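Local structure of pyruvate kinase (Cryptosporidium parvum, 6P0Y) at the interface of chains A and B. The protein catalyses the last step of glycolysis, transferring the phosphoryl group of phosphoenolpyruvate to ADP to give pyruvate and ATP. Coordinates in Å, arbitrary orientation; residue numbers count along the deposited sequence, not the author numbering. Chains: chain A/B, Pyruvate kinase.

Contact 1: the interface of chains A and B. Residues chain A 303-304, 307; chain B 345, 349, 380-381, 384.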
loop_
_atom_site.group_PDB
_atom_site.type_symbol
_atom_site.label_atom_id
_atom_site.label_comp_id
_atom_site.label_asym_id
_atom_site.label_seq_id
_atom_site.Cartn_x
_atom_site.Cartn_y
_atom_site.Cartn_z
ATOM N N PRO A 303 -17.188 -3.402 32.201
ATOM C CA PRO A 303 -18.149 -3.411 31.093
ATOM C C PRO A 303 -17.764 -2.574 29.857
ATOM O O PRO A 303 -17.991 -3.033 28.751
ATOM C CB PRO A 303 -19.408 -2.834 31.761
ATOM C CG PRO A 303 -19.331 -3.346 33.183
ATOM C CD PRO A 303 -17.852 -3.347 33.514
ATOM N N GLU A 304 -17.182 -1.389 30.067
ATOM C CA GLU A 304 -16.832 -0.420 28.989
ATOM C C GLU A 304 -15.529 -0.823 28.282
ATOM O O GLU A 304 -15.111 -0.073 27.379
ATOM C CB GLU A 304 -16.715 1.003 29.543
ATOM C CG GLU A 304 -15.572 1.209 30.528
ATOM C CD GLU A 304 -15.979 1.202 31.993
ATOM O OE1 GLU A 304 -16.919 0.454 32.343
ATOM O OE2 GLU A 304 -15.351 1.946 32.784
ATOM N N PHE A 307 -15.720 -4.881 24.698
ATOM C CA PHE A 307 -15.688 -4.828 23.211
ATOM C C PHE A 307 -14.232 -4.852 22.730
ATOM O O PHE A 307 -13.972 -5.442 21.665
ATOM C CB PHE A 307 -16.454 -3.617 22.673
ATOM C CG PHE A 307 -15.866 -2.278 23.035
ATOM C CD1 PHE A 307 -14.794 -1.756 22.327
ATOM C CD2 PHE A 307 -16.393 -1.535 24.081
ATOM C CE1 PHE A 307 -14.254 -0.526 22.666
ATOM C CE2 PHE A 307 -15.854 -0.302 24.416
ATOM C CZ PHE A 307 -14.786 0.201 23.709
ATOM N N MET B 345 -23.243 0.055 25.609
ATOM C CA MET B 345 -21.822 0.500 25.624
ATOM C C MET B 345 -21.153 0.124 24.297
ATOM O O MET B 345 -20.486 1.001 23.704
ATOM C CB MET B 345 -21.058 -0.139 26.786
ATOM C CG MET B 345 -21.430 0.431 28.136
ATOM S SD MET B 345 -20.703 -0.533 29.483
ATOM C CE MET B 345 -20.536 0.730 30.742
ATOM N N ALA B 349 -19.485 2.601 21.515
ATOM C CA ALA B 349 -18.111 2.291 21.055
ATOM C C ALA B 349 -18.083 2.222 19.525
ATOM O O ALA B 349 -17.181 2.832 18.921
ATOM C CB ALA B 349 -17.638 1.000 21.677
ATOM N N ARG B 380 -16.717 7.821 29.397
ATOM C CA ARG B 380 -15.788 6.695 29.695
ATOM C C ARG B 380 -15.738 5.739 28.496
ATOM O O ARG B 380 -14.618 5.375 28.085
ATOM C CB ARG B 380 -16.204 5.939 30.961
ATOM C CG ARG B 380 -16.074 6.732 32.254
ATOM C CD ARG B 380 -15.808 5.847 33.464
ATOM N NE ARG B 380 -16.569 4.602 33.440
ATOM C CZ ARG B 380 -17.867 4.485 33.719
ATOM N NH1 ARG B 380 -18.584 5.546 34.058
ATOM N NH2 ARG B 380 -18.452 3.301 33.652
ATOM N N VAL B 381 -16.900 5.353 27.958
ATOM C CA VAL B 381 -17.009 4.391 26.820
ATOM C C VAL B 381 -16.295 5.006 25.610
ATOM O O VAL B 381 -15.470 4.302 24.997
ATOM C CB VAL B 381 -18.473 4.036 26.488
ATOM C CG1 VAL B 381 -18.566 3.124 25.273
ATOM C CG2 VAL B 381 -19.196 3.405 27.672
ATOM N N GLN B 384 -12.561 4.854 25.843
ATOM C CA GLN B 384 -12.088 3.458 25.632
ATOM C C GLN B 384 -12.099 3.121 24.139
ATOM O O GLN B 384 -11.073 2.606 23.655
ATOM C CB GLN B 384 -12.940 2.453 26.414
ATOM C CG GLN B 384 -12.621 2.416 27.901
ATOM C CD GLN B 384 -11.152 2.182 28.164
ATOM O OE1 GLN B 384 -10.534 1.282 27.598
ATOM N NE2 GLN B 384 -10.577 3.008 29.024
#

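Contact 2: the interface of chains A and B. Residues chain A 311, 346-347, 350; chain B 311, 346-347, 350.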
loop_
_atom_site.group_PDB
_atom_site.type_symbol
_atom_site.label_atom_id
_atom_site.label_comp_id
_atom_site.label_asym_id
_atom_site.label_seq_id
_atom_site.Cartn_x
_atom_site.Cartn_y
_atom_site.Cartn_z
ATOM N N LYS A 311 -13.355 -7.757 20.140
ATOM C CA LYS A 311 -12.907 -7.334 18.784
ATOM C C LYS A 311 -11.503 -7.885 18.518
ATOM O O LYS A 311 -11.257 -8.328 17.382
ATOM C CB LYS A 311 -12.939 -5.809 18.638
ATOM C CG LYS A 311 -14.325 -5.208 18.440
ATOM C CD LYS A 311 -14.355 -3.702 18.588
ATOM C CE LYS A 311 -15.741 -3.117 18.434
ATOM N NZ LYS A 311 -16.168 -3.095 17.019
ATOM N N THR A 346 -28.185 -3.472 14.731
ATOM C CA THR A 346 -26.869 -2.778 14.653
ATOM C C THR A 346 -25.826 -3.594 15.428
ATOM O O THR A 346 -24.679 -3.686 14.957
ATOM C CB THR A 346 -26.965 -1.337 15.171
ATOM O OG1 THR A 346 -28.002 -0.658 14.464
ATOM C CG2 THR A 346 -25.676 -0.566 14.996
ATOM N N ASP A 347 -26.224 -4.171 16.565
ATOM C CA ASP A 347 -25.356 -5.003 17.439
ATOM C C ASP A 347 -24.912 -6.256 16.672
ATOM O O ASP A 347 -23.706 -6.583 16.729
ATOM C CB ASP A 347 -26.075 -5.357 18.746
ATOM C CG ASP A 347 -25.171 -5.956 19.813
ATOM O OD1 ASP A 347 -24.001 -5.526 19.906
ATOM O OD2 ASP A 347 -25.645 -6.851 20.542
ATOM N N ASN A 350 -22.555 -5.355 13.613
ATOM C CA ASN A 350 -21.189 -5.013 14.093
ATOM C C ASN A 350 -20.441 -6.298 14.463
ATOM O O ASN A 350 -19.225 -6.348 14.216
ATOM C CB ASN A 350 -21.226 -3.995 15.236
ATOM C CG ASN A 350 -21.489 -2.586 14.741
ATOM O OD1 ASN A 350 -20.807 -2.105 13.837
ATOM N ND2 ASN A 350 -22.472 -1.914 15.322
ATOM N N LYS B 311 -23.181 4.352 8.564
ATOM C CA LYS B 311 -21.716 4.120 8.459
ATOM C C LYS B 311 -21.169 4.858 7.233
ATOM O O LYS B 311 -20.071 5.442 7.343
ATOM C CB LYS B 311 -21.399 2.621 8.404
ATOM C CG LYS B 311 -21.502 1.898 9.741
ATOM C CD LYS B 311 -21.468 0.391 9.625
ATOM C CE LYS B 311 -21.651 -0.310 10.954
ATOM N NZ LYS B 311 -20.420 -0.253 11.774
ATOM N N THR B 346 -21.331 -1.124 23.849
ATOM C CA THR B 346 -20.839 -1.638 22.541
ATOM C C THR B 346 -21.413 -0.768 21.416
ATOM O O THR B 346 -20.681 -0.500 20.450
ATOM C CB THR B 346 -21.194 -3.121 22.358
ATOM O OG1 THR B 346 -20.656 -3.842 23.468
ATOM C CG2 THR B 346 -20.660 -3.713 21.071
ATOM N N ASP B 347 -22.672 -0.344 21.550
ATOM C CA ASP B 347 -23.384 0.503 20.558
ATOM C C ASP B 347 -22.680 1.863 20.453
ATOM O O ASP B 347 -22.468 2.329 19.309
ATOM C CB ASP B 347 -24.859 0.659 20.931
ATOM C CG ASP B 347 -25.717 1.240 19.822
ATOM O OD1 ASP B 347 -25.457 0.911 18.643
ATOM O OD2 ASP B 347 -26.641 2.016 20.147
ATOM N N ASN B 350 -19.043 1.513 18.925
ATOM C CA ASN B 350 -19.116 1.302 17.454
ATOM C C ASN B 350 -19.414 2.637 16.759
ATOM O O ASN B 350 -18.860 2.855 15.664
ATOM C CB ASN B 350 -20.129 0.217 17.080
ATOM C CG ASN B 350 -19.615 -1.182 17.344
ATOM O OD1 ASN B 350 -18.510 -1.534 16.935
ATOM N ND2 ASN B 350 -20.411 -1.986 18.028
#

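Contact 1: the interface of chains A and B
A:Glu304 OE2, a carboxylate oxygen, accepts a nearly straight hydrogen bond from B:Arg380 NE at 3.0 Å, and the pair forms a salt bridge across the subunit boundary. The oxygen lies in the guanidinium plane, yet the donor stands above the carboxylate plane, 62° out of it, so the two flat groups do not form a coplanar fork. The second arm is correspondingly weak, B:Arg380 NH2 to A:Glu304 OE1 at 3.5 Å. A bend at chi3 (-39°) turns the arginine head back from helix 371-387 towards the acid.

The glutamate belongs to the 3-10 turn 303-305 of chain A, which is received by helices 342-353 and 371-387 of chain B. Its CG sits between the backbone N and the carbonyl carbon (chi1 65°), and the chain then bends at chi2, directing the carboxylate to the arginine while the aliphatic part remains among apolar neighbours. B:Val381 meets it through CG2, 3.9 Å from A:Glu304 CB. On its other flank B:Gln384 offers CB and CG to the backbone carbonyl and CG of the glutamate.

B:Met345 reaches out with its chain extended beyond CG and lays its thioether sulfur SD 3.5 Å from A:Pro303 CB, with the methyl CE lying near both the proline and the glutamate. One turn further along helix 342-353, B:Ala349 meets the ring face of A:Phe307, from helix 306-320 of chain A. The backbone carbonyl carbon of B:Gln384 lies at the ring's edge, in its plane, with CB near CZ. The alanine methyl CB sits over the middle of the ring, 3.5 Å from its centroid.

Contact 2: the interface of chains A and B
A:Lys311 NZ, an ammonium group, donates a hydrogen bond to the side-chain carbonyl oxygen B:Asn350 OD1 at 2.8 Å, and B:Lys311 NZ donates to A:Asn350 OD1 over the same 2.8 Å. These twin bonds cross the interface on either side of the two-fold axis. In both, the donor lies in the carbonyl plane, with a C=O...N angle of 154° at B:Asn350 and a similar one at A:Asn350. Each lysine leaves helix 306-320 as an extended chain as far as CE, then bends at chi4 (-75° in chain A) to turn the ammonium group onto the oxygen. The bond from the partner's lysine would help fix the turn of each amide.

The flat contact is between the asparagines themselves. A:Asn350 and B:Asn350 approach from opposite directions and stack their amides, the planes only 17° apart. Their CG atoms face each other at 3.5 Å. Beside them A:Asn350 ND2 and B:Asn350 ND2 lie 3.4 Å apart, somewhat offset, while the OD1 atoms point away to the lysines of opposite subunits.

Around the stack the contacts are looser. The methyl A:Thr346 CG2 comes 3.9 Å from the carboxylate oxygen B:Asp347 OD1, with the side chains nearly perpendicular, and the exchanged pair repeats this. The two like-charged carboxylates are not in contact, A:Asp347 OD1 being 6.7 Å from B:Asp347 OD1. By pairing helix 342-353 with its own copy and tying each to the partner's helix 306-320, the site joins the barrel domains of two subunits in the pyruvate kinase tetramer.

Contact 1 and contact 2 belong to one two-fold interface, the centres of their C-alpha atoms about 11 Å apart. They share helix 342-353, which in chain B carries residues of both, and helix 306-320 of chain A, which supplies A:Phe307 to contact 1 and A:Lys311 to contact 2. Contact 2 straddles the axis and contains both symmetry-related bonds, whereas contact 1 lies to one side and has a twin with the chains exchanged. A central polar core is thus flanked on either side by a patch that adds the 3-10 turn 303-305 and helix 371-387, and together they join the barrel domains of two subunits within the four-subunit assembly.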